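Local coordinates for protein LYND (Lyngbya aestuarii, PDB 4V1T) that probably acts as a YcaO-type cyclodehydratase, using ATP and magnesium to convert residues of peptide substrates into azoline heterocycles, at residues D160-N170 and W204-R215. Sequence-based numbering, arbitrary orientation.
Sequences DYLQPELAKIN and WDCLAHRLRGNR. With ZN (zinc ion), chain K.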
loop_
_atom_site.group_PDB
_atom_site.type_symbol
_atom_site.label_atom_id
_atom_site.label_comp_id
_atom_site.label_asym_id
_atom_site.label_seq_id
_atom_site.Cartn_x
_atom_site.Cartn_y
_atom_site.Cartn_z
ATOM N N ASP B 160 -28.207 10.784 -3.482
ATOM C CA ASP B 160 -27.339 10.320 -4.557
ATOM C C ASP B 160 -26.527 11.486 -5.089
ATOM O O ASP B 160 -27.042 12.603 -5.194
ATOM C CB ASP B 160 -28.163 9.673 -5.679
ATOM C CG ASP B 160 -27.318 8.822 -6.602
ATOM O OD1 ASP B 160 -27.135 7.621 -6.310
ATOM O OD2 ASP B 160 -26.835 9.355 -7.621
ATOM N N TYR B 161 -25.268 11.225 -5.437
ATOM C CA TYR B 161 -24.372 12.280 -5.908
ATOM C C TYR B 161 -24.579 12.660 -7.379
ATOM O O TYR B 161 -23.934 13.579 -7.870
ATOM C CB TYR B 161 -22.922 11.881 -5.675
ATOM C CG TYR B 161 -22.401 12.280 -4.303
ATOM C CD1 TYR B 161 -23.174 12.115 -3.164
ATOM C CD2 TYR B 161 -21.133 12.822 -4.154
ATOM C CE1 TYR B 161 -22.693 12.479 -1.910
ATOM C CE2 TYR B 161 -20.649 13.194 -2.913
ATOM C CZ TYR B 161 -21.430 13.020 -1.797
ATOM O OH TYR B 161 -20.940 13.381 -0.564
ATOM N N LEU B 162 -25.477 11.964 -8.067
ATOM C CA LEU B 162 -25.812 12.300 -9.453
ATOM C C LEU B 162 -27.231 12.846 -9.572
ATOM O O LEU B 162 -27.808 12.863 -10.658
ATOM C CB LEU B 162 -25.637 11.076 -10.367
ATOM C CG LEU B 162 -24.195 10.648 -10.679
ATOM C CD1 LEU B 162 -24.209 9.406 -11.562
ATOM C CD2 LEU B 162 -23.418 11.767 -11.359
ATOM N N GLN B 163 -27.786 13.317 -8.462
ATOM C CA GLN B 163 -29.084 13.986 -8.498
ATOM C C GLN B 163 -29.015 15.194 -9.429
ATOM O O GLN B 163 -28.189 16.080 -9.223
ATOM C CB GLN B 163 -29.509 14.440 -7.101
ATOM C CG GLN B 163 -30.111 13.339 -6.240
ATOM C CD GLN B 163 -31.540 13.001 -6.642
ATOM O OE1 GLN B 163 -32.020 13.441 -7.678
ATOM N NE2 GLN B 163 -32.227 12.224 -5.810
ATOM N N PRO B 164 -29.885 15.241 -10.457
ATOM C CA PRO B 164 -29.784 16.312 -11.460
ATOM C C PRO B 164 -29.894 17.738 -10.903
ATOM O O PRO B 164 -29.398 18.661 -11.535
ATOM C CB PRO B 164 -30.947 16.011 -12.433
ATOM C CG PRO B 164 -31.809 15.024 -11.748
ATOM C CD PRO B 164 -30.912 14.254 -10.822
ATOM N N GLU B 165 -30.517 17.911 -9.744
ATOM C CA GLU B 165 -30.624 19.231 -9.139
ATOM C C GLU B 165 -29.254 19.775 -8.701
ATOM O O GLU B 165 -29.071 20.982 -8.580
ATOM C CB GLU B 165 -31.557 19.200 -7.933
ATOM C CG GLU B 165 -31.615 20.540 -7.207
ATOM C CD GLU B 165 -32.696 20.613 -6.154
ATOM O OE1 GLU B 165 -33.590 19.739 -6.132
ATOM O OE2 GLU B 165 -32.638 21.570 -5.347
ATOM N N LEU B 166 -28.300 18.883 -8.462
ATOM C CA LEU B 166 -26.964 19.307 -8.067
ATOM C C LEU B 166 -26.288 20.114 -9.174
ATOM O O LEU B 166 -25.407 20.931 -8.907
ATOM C CB LEU B 166 -26.111 18.106 -7.679
ATOM C CG LEU B 166 -26.597 17.337 -6.449
ATOM C CD1 LEU B 166 -25.756 16.097 -6.239
ATOM C CD2 LEU B 166 -26.580 18.198 -5.200
ATOM N N ALA B 167 -26.715 19.898 -10.411
ATOM C CA ALA B 167 -26.151 20.621 -11.537
ATOM C C ALA B 167 -26.472 22.104 -11.410
ATOM O O ALA B 167 -25.619 22.961 -11.639
ATOM C CB ALA B 167 -26.687 20.068 -12.845
ATOM N N LYS B 168 -27.709 22.399 -11.025
ATOM C CA LYS B 168 -28.146 23.777 -10.848
ATOM C C LYS B 168 -27.449 24.421 -9.647
ATOM O O LYS B 168 -27.027 25.577 -9.700
ATOM C CB LYS B 168 -29.662 23.830 -10.664
ATOM C CG LYS B 168 -30.213 25.238 -10.536
ATOM C CD LYS B 168 -31.694 25.225 -10.202
ATOM C CE LYS B 168 -32.264 26.635 -10.165
ATOM N NZ LYS B 168 -32.297 27.272 -11.518
ATOM N N ILE B 169 -27.347 23.681 -8.555
ATOM C CA ILE B 169 -26.682 24.205 -7.373
ATOM C C ILE B 169 -25.222 24.529 -7.708
ATOM O O ILE B 169 -24.689 25.568 -7.308
ATOM C CB ILE B 169 -26.758 23.210 -6.200
ATOM C CG1 ILE B 169 -28.206 23.096 -5.720
ATOM C CG2 ILE B 169 -25.835 23.650 -5.055
ATOM C CD1 ILE B 169 -28.410 22.078 -4.610
ATOM N N ASN B 170 -24.599 23.627 -8.462
ATOM C CA ASN B 170 -23.230 23.799 -8.914
ATOM C C ASN B 170 -23.068 25.034 -9.811
ATOM O O ASN B 170 -22.043 25.716 -9.766
ATOM C CB ASN B 170 -22.774 22.544 -9.659
ATOM C CG ASN B 170 -21.316 22.599 -10.059
ATOM O OD1 ASN B 170 -20.439 22.709 -9.213
ATOM N ND2 ASN B 170 -21.051 22.519 -11.352
ATOM N N TRP B 204 -18.896 20.218 -9.298
ATOM C CA TRP B 204 -19.697 19.005 -9.225
ATOM C C TRP B 204 -19.686 18.274 -10.562
ATOM O O TRP B 204 -19.801 17.050 -10.609
ATOM C CB TRP B 204 -21.127 19.325 -8.814
ATOM C CG TRP B 204 -22.051 18.159 -8.952
ATOM C CD1 TRP B 204 -22.304 17.194 -8.018
ATOM C CD2 TRP B 204 -22.831 17.830 -10.097
ATOM N NE1 TRP B 204 -23.200 16.277 -8.521
ATOM C CE2 TRP B 204 -23.542 16.646 -9.793
ATOM C CE3 TRP B 204 -23.001 18.414 -11.354
ATOM C CZ2 TRP B 204 -24.418 16.046 -10.697
ATOM C CZ3 TRP B 204 -23.874 17.815 -12.254
ATOM C CH2 TRP B 204 -24.569 16.641 -11.919
ATOM N N ASP B 205 -19.524 19.025 -11.645
ATOM C CA ASP B 205 -19.477 18.436 -12.970
ATOM C C ASP B 205 -18.180 17.650 -13.179
ATOM O O ASP B 205 -18.178 16.621 -13.871
ATOM C CB ASP B 205 -19.615 19.524 -14.040
ATOM C CG ASP B 205 -20.400 19.062 -15.243
ATOM O OD1 ASP B 205 -20.479 17.842 -15.474
ATOM O OD2 ASP B 205 -20.939 19.928 -15.954
ATOM N N CYS B 206 -17.078 18.148 -12.613
ATOM C CA CYS B 206 -15.813 17.402 -12.598
ATOM C C CYS B 206 -16.014 16.014 -11.987
ATOM O O CYS B 206 -15.508 15.015 -12.489
ATOM C CB CYS B 206 -14.727 18.144 -11.803
ATOM S SG CYS B 206 -14.133 19.691 -12.515
ATOM N N LEU B 207 -16.752 15.984 -10.882
ATOM C CA LEU B 207 -17.058 14.746 -10.176
ATOM C C LEU B 207 -18.054 13.895 -10.976
ATOM O O LEU B 207 -17.863 12.688 -11.163
ATOM C CB LEU B 207 -17.617 15.073 -8.788
ATOM C CG LEU B 207 -18.181 13.929 -7.954
ATOM C CD1 LEU B 207 -17.090 12.956 -7.556
ATOM C CD2 LEU B 207 -18.880 14.468 -6.725
ATOM N N ALA B 208 -19.111 14.528 -11.463
ATOM C CA ALA B 208 -20.154 13.813 -12.186
ATOM C C ALA B 208 -19.576 13.029 -13.366
ATOM O O ALA B 208 -19.982 11.903 -13.629
ATOM C CB ALA B 208 -21.217 14.784 -12.659
ATOM N N HIS B 209 -18.612 13.627 -14.058
ATOM C CA HIS B 209 -17.990 13.008 -15.222
ATOM C C HIS B 209 -17.304 11.691 -14.841
ATOM O O HIS B 209 -17.256 10.762 -15.627
ATOM C CB HIS B 209 -16.984 13.971 -15.856
ATOM C CG HIS B 209 -16.473 13.534 -17.190
ATOM N ND1 HIS B 209 -15.310 12.811 -17.346
ATOM C CD2 HIS B 209 -16.958 13.739 -18.442
ATOM C CE1 HIS B 209 -15.104 12.583 -18.631
ATOM N NE2 HIS B 209 -16.090 13.136 -19.318
ATOM N N ARG B 210 -16.767 11.617 -13.632
ATOM C CA ARG B 210 -16.166 10.380 -13.154
ATOM C C ARG B 210 -17.244 9.410 -12.662
ATOM O O ARG B 210 -17.188 8.212 -12.941
ATOM C CB ARG B 210 -15.164 10.670 -12.027
ATOM C CG ARG B 210 -13.951 11.504 -12.433
ATOM C CD ARG B 210 -13.011 10.720 -13.339
ATOM N NE ARG B 210 -11.981 11.578 -13.916
ATOM C CZ ARG B 210 -10.781 11.786 -13.386
ATOM N NH1 ARG B 210 -10.424 11.202 -12.252
ATOM N NH2 ARG B 210 -9.929 12.595 -13.999
ATOM N N LEU B 211 -18.215 9.933 -11.924
ATOM C CA LEU B 211 -19.285 9.113 -11.354
ATOM C C LEU B 211 -20.089 8.377 -12.414
ATOM O O LEU B 211 -20.270 7.164 -12.315
ATOM C CB LEU B 211 -20.241 9.973 -10.521
ATOM C CG LEU B 211 -19.765 10.439 -9.154
ATOM C CD1 LEU B 211 -20.808 11.335 -8.497
ATOM C CD2 LEU B 211 -19.444 9.258 -8.254
ATOM N N ARG B 212 -20.576 9.114 -13.412
ATOM C CA ARG B 212 -21.332 8.534 -14.531
ATOM C C ARG B 212 -20.589 7.339 -15.127
ATOM O O ARG B 212 -21.169 6.295 -15.391
ATOM C CB ARG B 212 -21.588 9.595 -15.614
ATOM C CG ARG B 212 -22.898 10.352 -15.453
ATOM C CD ARG B 212 -22.809 11.774 -15.986
ATOM N NE ARG B 212 -23.851 12.616 -15.410
ATOM C CZ ARG B 212 -23.794 13.942 -15.320
ATOM N NH1 ARG B 212 -22.741 14.620 -15.779
ATOM N NH2 ARG B 212 -24.797 14.599 -14.755
ATOM N N GLY B 213 -19.289 7.507 -15.313
ATOM C CA GLY B 213 -18.457 6.472 -15.888
ATOM C C GLY B 213 -18.275 5.260 -15.002
ATOM O O GLY B 213 -18.277 4.127 -15.481
ATOM N N ASN B 214 -18.116 5.489 -13.704
ATOM C CA ASN B 214 -17.905 4.394 -12.764
ATOM C C ASN B 214 -19.204 3.727 -12.291
ATOM O O ASN B 214 -19.187 2.913 -11.371
ATOM C CB ASN B 214 -17.097 4.898 -11.563
ATOM C CG ASN B 214 -15.729 5.407 -11.964
ATOM O OD1 ASN B 214 -15.122 4.898 -12.905
ATOM N ND2 ASN B 214 -15.233 6.411 -11.254
ATOM N N ARG B 215 -20.326 4.086 -12.914
ATOM C CA ARG B 215 -21.612 3.451 -12.639
ATOM C C ARG B 215 -22.194 2.891 -13.928
ATOM O O ARG B 215 -23.253 3.321 -14.384
ATOM C CB ARG B 215 -22.594 4.451 -12.037
ATOM C CG ARG B 215 -22.234 4.983 -10.665
ATOM C CD ARG B 215 -23.491 5.507 -10.001
ATOM N NE ARG B 215 -23.218 6.310 -8.821
ATOM C CZ ARG B 215 -24.062 7.199 -8.310
ATOM N NH1 ARG B 215 -25.246 7.409 -8.879
ATOM N NH2 ARG B 215 -23.718 7.889 -7.230
HETATM ZN ZN ZN K . -15.585 21.341 -13.412
HETATM O O HOH W 1 -26.398 12.997 -13.741
#
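W204 lies against L166 and A167 where helix 204-213, which carries C206 of a Cys4 zinc site (C203, C206, C311 and C314), runs roughly antiparallel (151°) to residues 165-170 of the neighbouring helix, beside the mixed sheet that contains strands 180-184 and 189-196. Apolar side chains pack on both faces of the indole. L166 CB sits over its five-membered ring in a CH-pi contact, 3.7 Å from the centroid, and A167 CB reaches CZ3 on the benzene side; A208 CB covers the opposite face. With CG anti to the backbone N (chi1 170°), the indole points its NE1 at the turn D160-Q163, where it donates to Y161 O (2.9 Å), the oxygen lying near the ring plane at the edge. A leucine in place of W204 would probably leave Y161 O without this donor and open a gap between L166 and A208. Further along, L162 CD2 packs on L211 CB (3.7 Å), while L211 CD1 meets Y161 CB. Polar bonds hold both ends. N170 OD1 accepts from W204 N, the first amide of the helix, in a nearly straight bond (170°) that approaches from above the carboxamide plane. Two residues on, C206 SG binds the zinc ion at 2.4 Å. At the far end R215, which also pairs with E218, forms a salt bridge with D160, the carboxylate and guanidinium planes steeply inclined. L162 CD1 lies over one guanidinium face. D160 OD2 has two donors: L162 N, closing an Asx turn, and R215 NH1, which meets its syn lone pair at 2.8 Å.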